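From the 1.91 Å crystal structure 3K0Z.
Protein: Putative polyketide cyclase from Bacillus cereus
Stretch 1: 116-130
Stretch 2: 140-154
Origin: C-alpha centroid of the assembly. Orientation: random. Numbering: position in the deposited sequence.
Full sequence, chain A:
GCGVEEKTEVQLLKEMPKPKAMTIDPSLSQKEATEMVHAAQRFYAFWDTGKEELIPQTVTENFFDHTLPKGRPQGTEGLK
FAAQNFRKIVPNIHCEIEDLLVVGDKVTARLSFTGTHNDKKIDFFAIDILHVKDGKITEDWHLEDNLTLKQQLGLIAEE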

# COMPACT_ATOMS: atom_id res chain seq x y z
N THR A 116 -8.77 7.72 19.72
CA THR A 116 -8.32 7.42 21.04
C THR A 116 -8.89 6.11 21.49
O THR A 116 -9.89 5.66 20.99
CB THR A 116 -8.76 8.50 22.04
OG1 THR A 116 -10.18 8.55 22.08
CG2 THR A 116 -8.20 9.93 21.69
N HIS A 117 -8.25 5.52 22.48
CA HIS A 117 -8.70 4.27 23.09
C HIS A 117 -8.20 4.37 24.49
O HIS A 117 -7.03 4.64 24.71
CB HIS A 117 -8.06 3.06 22.42
CG HIS A 117 -8.39 1.77 23.11
ND1 HIS A 117 -9.63 1.18 23.00
CD2 HIS A 117 -7.67 1.00 23.96
CE1 HIS A 117 -9.66 0.09 23.74
NE2 HIS A 117 -8.48 -0.04 24.33
N ASN A 118 -9.10 4.17 25.44
CA ASN A 118 -8.85 4.45 26.82
C ASN A 118 -8.25 5.85 26.92
O ASN A 118 -8.77 6.81 26.34
CB ASN A 118 -7.98 3.35 27.45
CG ASN A 118 -8.68 2.00 27.47
OD1 ASN A 118 -9.92 1.93 27.47
ND2 ASN A 118 -7.90 0.93 27.49
N ASP A 119 -7.14 6.00 27.62
CA ASP A 119 -6.57 7.33 27.75
C ASP A 119 -5.37 7.42 26.80
O ASP A 119 -4.39 8.07 27.13
CB ASP A 119 -6.13 7.57 29.21
N LYS A 120 -5.46 6.78 25.63
CA LYS A 120 -4.29 6.69 24.75
C LYS A 120 -4.64 7.11 23.33
O LYS A 120 -5.75 6.87 22.86
CB LYS A 120 -3.74 5.25 24.77
CG LYS A 120 -3.03 4.81 26.07
N LYS A 121 -3.66 7.71 22.64
CA LYS A 121 -3.78 8.10 21.24
C LYS A 121 -3.66 6.90 20.29
O LYS A 121 -2.78 6.07 20.45
CB LYS A 121 -2.70 9.12 20.86
N ILE A 122 -4.57 6.85 19.31
CA ILE A 122 -4.58 5.87 18.26
C ILE A 122 -4.13 6.62 17.02
O ILE A 122 -4.63 7.71 16.74
CB ILE A 122 -6.00 5.30 18.00
CG1 ILE A 122 -6.45 4.46 19.18
CG2 ILE A 122 -6.04 4.43 16.73
CD1 ILE A 122 -5.51 3.30 19.55
N ASP A 123 -3.19 6.06 16.29
CA ASP A 123 -2.67 6.70 15.09
C ASP A 123 -1.95 5.64 14.29
O ASP A 123 -0.88 5.20 14.68
CB ASP A 123 -1.71 7.82 15.43
CG ASP A 123 -1.23 8.60 14.19
OD1 ASP A 123 -1.54 8.26 13.00
OD2 ASP A 123 -0.54 9.60 14.43
N PHE A 124 -2.56 5.18 13.21
CA PHE A 124 -1.96 4.18 12.35
C PHE A 124 -2.34 4.46 10.91
O PHE A 124 -3.31 5.17 10.64
CB PHE A 124 -2.35 2.72 12.75
CG PHE A 124 -3.81 2.38 12.55
CD1 PHE A 124 -4.75 2.70 13.54
CD2 PHE A 124 -4.24 1.76 11.39
CE1 PHE A 124 -6.10 2.41 13.34
CE2 PHE A 124 -5.59 1.46 11.20
CZ PHE A 124 -6.52 1.78 12.20
N PHE A 125 -1.59 3.87 10.00
CA PHE A 125 -1.83 4.06 8.58
C PHE A 125 -2.22 2.81 7.79
O PHE A 125 -2.11 1.67 8.27
CB PHE A 125 -0.64 4.76 7.95
CG PHE A 125 0.49 3.86 7.61
CD1 PHE A 125 1.44 3.54 8.54
CD2 PHE A 125 0.63 3.35 6.31
CE1 PHE A 125 2.50 2.71 8.23
CE2 PHE A 125 1.70 2.53 5.99
CZ PHE A 125 2.64 2.20 7.00
N ALA A 126 -2.71 3.03 6.57
CA ALA A 126 -3.10 1.93 5.68
C ALA A 126 -2.74 2.34 4.24
O ALA A 126 -2.61 3.55 3.94
CB ALA A 126 -4.60 1.63 5.81
N ILE A 127 -2.55 1.36 3.38
CA ILE A 127 -2.42 1.58 1.93
C ILE A 127 -3.37 0.62 1.21
O ILE A 127 -3.39 -0.60 1.53
CB ILE A 127 -0.97 1.38 1.37
CG1 ILE A 127 0.07 2.21 2.14
CG2 ILE A 127 -0.99 1.74 -0.12
CD1 ILE A 127 1.54 1.95 1.77
N ASP A 128 -4.15 1.15 0.26
CA ASP A 128 -5.12 0.36 -0.48
C ASP A 128 -4.90 0.55 -1.95
O ASP A 128 -4.59 1.65 -2.39
CB ASP A 128 -6.56 0.81 -0.25
CG ASP A 128 -7.03 0.73 1.20
OD1 ASP A 128 -6.24 0.44 2.14
OD2 ASP A 128 -8.25 0.95 1.40
N ILE A 129 -5.09 -0.52 -2.71
CA ILE A 129 -5.10 -0.46 -4.17
C ILE A 129 -6.53 -0.83 -4.58
O ILE A 129 -7.03 -1.92 -4.27
CB ILE A 129 -4.11 -1.43 -4.82
CG1 ILE A 129 -2.67 -1.02 -4.45
CG2 ILE A 129 -4.33 -1.42 -6.35
CD1 ILE A 129 -1.65 -2.11 -4.71
N LEU A 130 -7.17 0.10 -5.28
CA LEU A 130 -8.55 -0.06 -5.73
C LEU A 130 -8.62 -0.21 -7.25
O LEU A 130 -7.98 0.54 -7.95
CB LEU A 130 -9.33 1.18 -5.34
CG LEU A 130 -9.28 1.69 -3.91
CD1 LEU A 130 -10.00 3.06 -3.90
CD2 LEU A 130 -9.87 0.76 -2.85
N ASP A 140 -10.30 -4.93 -4.47
CA ASP A 140 -9.20 -4.24 -3.87
C ASP A 140 -8.21 -5.17 -3.22
O ASP A 140 -8.45 -6.37 -3.04
CB ASP A 140 -9.67 -3.10 -2.95
CG ASP A 140 -10.23 -3.59 -1.61
OD1 ASP A 140 -10.60 -4.75 -1.52
OD2 ASP A 140 -10.28 -2.79 -0.63
N TRP A 141 -7.08 -4.56 -2.89
CA TRP A 141 -5.95 -5.14 -2.18
C TRP A 141 -5.54 -4.07 -1.19
O TRP A 141 -5.22 -2.95 -1.58
CB TRP A 141 -4.77 -5.42 -3.12
CG TRP A 141 -5.06 -6.31 -4.26
CD1 TRP A 141 -4.72 -7.64 -4.38
CD2 TRP A 141 -5.62 -5.94 -5.54
NE1 TRP A 141 -5.07 -8.09 -5.61
CE2 TRP A 141 -5.62 -7.07 -6.34
CE3 TRP A 141 -6.09 -4.74 -6.07
CZ2 TRP A 141 -6.14 -7.07 -7.65
CZ3 TRP A 141 -6.60 -4.73 -7.37
CH2 TRP A 141 -6.64 -5.90 -8.13
N HIS A 142 -5.50 -4.41 0.09
CA HIS A 142 -5.26 -3.38 1.07
C HIS A 142 -4.58 -3.95 2.29
O HIS A 142 -4.61 -5.17 2.56
CB HIS A 142 -6.61 -2.76 1.47
CG HIS A 142 -7.52 -3.72 2.17
ND1 HIS A 142 -7.63 -3.77 3.55
CD2 HIS A 142 -8.35 -4.68 1.69
CE1 HIS A 142 -8.51 -4.70 3.88
NE2 HIS A 142 -8.95 -5.27 2.77
N LEU A 143 -3.95 -3.06 3.04
CA LEU A 143 -3.25 -3.46 4.29
C LEU A 143 -3.30 -2.32 5.29
O LEU A 143 -3.04 -1.16 4.92
CB LEU A 143 -1.82 -3.79 3.90
CG LEU A 143 -0.98 -4.77 4.67
CD1 LEU A 143 -1.74 -6.03 5.13
CD2 LEU A 143 0.22 -5.09 3.74
N GLU A 144 -3.71 -2.63 6.51
CA GLU A 144 -3.78 -1.66 7.60
C GLU A 144 -2.67 -2.07 8.51
O GLU A 144 -2.37 -3.27 8.61
CB GLU A 144 -5.11 -1.74 8.34
CG GLU A 144 -6.32 -1.29 7.52
CD GLU A 144 -6.76 -2.29 6.46
OE1 GLU A 144 -7.13 -3.41 6.83
OE2 GLU A 144 -6.76 -1.91 5.25
N ASP A 145 -2.03 -1.12 9.17
CA ASP A 145 -0.90 -1.47 10.07
C ASP A 145 -1.46 -1.96 11.42
O ASP A 145 -1.43 -1.26 12.41
CB ASP A 145 0.07 -0.28 10.19
CG ASP A 145 1.34 -0.60 10.97
OD1 ASP A 145 1.52 -1.77 11.38
OD2 ASP A 145 2.15 0.33 11.17
N ASN A 146 -2.00 -3.19 11.39
CA ASN A 146 -2.71 -3.76 12.54
C ASN A 146 -1.81 -4.10 13.73
O ASN A 146 -2.26 -4.04 14.86
CB ASN A 146 -3.53 -5.00 12.13
CG ASN A 146 -4.68 -4.68 11.16
OD1 ASN A 146 -4.74 -5.26 10.07
ND2 ASN A 146 -5.56 -3.73 11.53
N LEU A 147 -0.56 -4.44 13.48
CA LEU A 147 0.37 -4.69 14.58
C LEU A 147 0.54 -3.38 15.41
O LEU A 147 0.44 -3.40 16.64
CB LEU A 147 1.71 -5.21 14.02
CG LEU A 147 2.77 -5.69 15.02
CD1 LEU A 147 2.25 -6.81 15.89
CD2 LEU A 147 4.07 -6.13 14.29
N THR A 148 0.75 -2.27 14.70
CA THR A 148 0.88 -0.96 15.34
C THR A 148 -0.38 -0.66 16.14
O THR A 148 -0.28 -0.35 17.34
CB THR A 148 1.19 0.16 14.33
OG1 THR A 148 2.50 -0.09 13.78
CG2 THR A 148 1.18 1.56 15.01
N LEU A 149 -1.55 -0.80 15.52
CA LEU A 149 -2.82 -0.68 16.28
C LEU A 149 -2.92 -1.57 17.54
O LEU A 149 -3.27 -1.09 18.59
CB LEU A 149 -4.03 -0.96 15.40
CG LEU A 149 -5.39 -0.85 16.14
CD1 LEU A 149 -5.61 0.46 16.90
CD2 LEU A 149 -6.51 -1.05 15.11
N LYS A 150 -2.65 -2.86 17.41
CA LYS A 150 -2.75 -3.77 18.55
C LYS A 150 -1.78 -3.36 19.66
O LYS A 150 -2.05 -3.52 20.86
CB LYS A 150 -2.51 -5.21 18.08
CG LYS A 150 -3.66 -5.78 17.20
N GLN A 151 -0.64 -2.82 19.24
CA GLN A 151 0.35 -2.33 20.18
C GLN A 151 -0.22 -1.11 20.91
O GLN A 151 -0.18 -1.03 22.16
CB GLN A 151 1.68 -2.06 19.46
CG GLN A 151 2.38 -3.39 19.13
CD GLN A 151 3.54 -3.28 18.16
OE1 GLN A 151 3.56 -2.42 17.29
NE2 GLN A 151 4.52 -4.19 18.29
N GLN A 152 -0.83 -0.21 20.14
CA GLN A 152 -1.46 0.99 20.70
C GLN A 152 -2.63 0.66 21.61
O GLN A 152 -2.88 1.39 22.56
CB GLN A 152 -1.92 1.94 19.58
CG GLN A 152 -0.74 2.66 18.95
CD GLN A 152 -1.11 3.48 17.73
OE1 GLN A 152 -2.27 3.49 17.28
NE2 GLN A 152 -0.09 4.15 17.15
N LEU A 153 -3.31 -0.45 21.32
CA LEU A 153 -4.44 -0.92 22.12
C LEU A 153 -3.98 -1.68 23.34
O LEU A 153 -4.79 -2.11 24.15
CB LEU A 153 -5.37 -1.82 21.30
CG LEU A 153 -6.15 -1.20 20.14
CD1 LEU A 153 -6.93 -2.30 19.37
CD2 LEU A 153 -7.12 -0.08 20.60
N GLY A 154 -2.67 -1.86 23.49
CA GLY A 154 -2.15 -2.61 24.61
C GLY A 154 -2.33 -4.12 24.50
O GLY A 154 -2.13 -4.84 25.49
O HOH W 1 -4.96 1.89 24.99
O HOH W 2 0.72 2.61 11.55
O HOH W 3 -7.54 0.49 4.50

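Strand 140-144 runs antiparallel to strand 120-130, the axes 179° apart and 4.6 Å at closest approach; the helix that follows, 146-152, packs over the earlier part of the same long strand at 7.9 Å. Together the stretches bury 936 Å².

Asp140 pairs with Leu130 without backbone hydrogen bonds, its CB lying 3.9 Å from Leu130 CD2. Trp141 sits in a hydrogen-bonded pair with Ile129: N to Ile129 O is 3.0 Å, and O to Ile129 N is 2.7 Å at 170°. Because their side chains share a sheet face, Trp141 CE3 also meets Ile129 CG2 at 3.8 Å. His142 returns to the non-bonded register opposite Asp128; within its own stretch, His142 ND1 donates to Glu144 OE2 (2.7 Å). Leu143 repeats the two-bond pattern with Ile127: Leu143 N donates to Ile127 O (2.9 Å) and Leu143 O accepts from Ile127 N (3.0 Å).

Glu144 faces Ala126: Glu144 CG lies 3.8 Å from Ala126 CB. Its OE2 lies 3.9 Å from Asp128 OD1, a like-charge approach mediated by water 3, which donates to both oxygens (2.6 Å to Glu144 OE2, 2.7 Å to Asp128 OD1).

At Asp145 the ladder ends with N donating to Phe125 O (2.9 Å), and the side chain caps the helix: OD1 accepts weakly from Thr148 N (3.4 Å), while OD2 accepts from Thr148 OG1 (2.7 Å). Water 2 links OD2 (2.7 Å) to Phe125 N (3.1 Å).

Within the helix, Leu149 covers one face of the Phe124 ring with CB, and its CD1 touches Ile122 CD1 at 3.9 Å. One turn on, the Gln152 amide imitates a strand edge: OE1 accepts from Asp123 N (2.9 Å, 173°) and NE2 donates to Asp123 O (2.8 Å). Leu153 CD2 closes the contact, 3.6 Å from the His117 ring centroid and 19° off its normal, a CH-pi geometry.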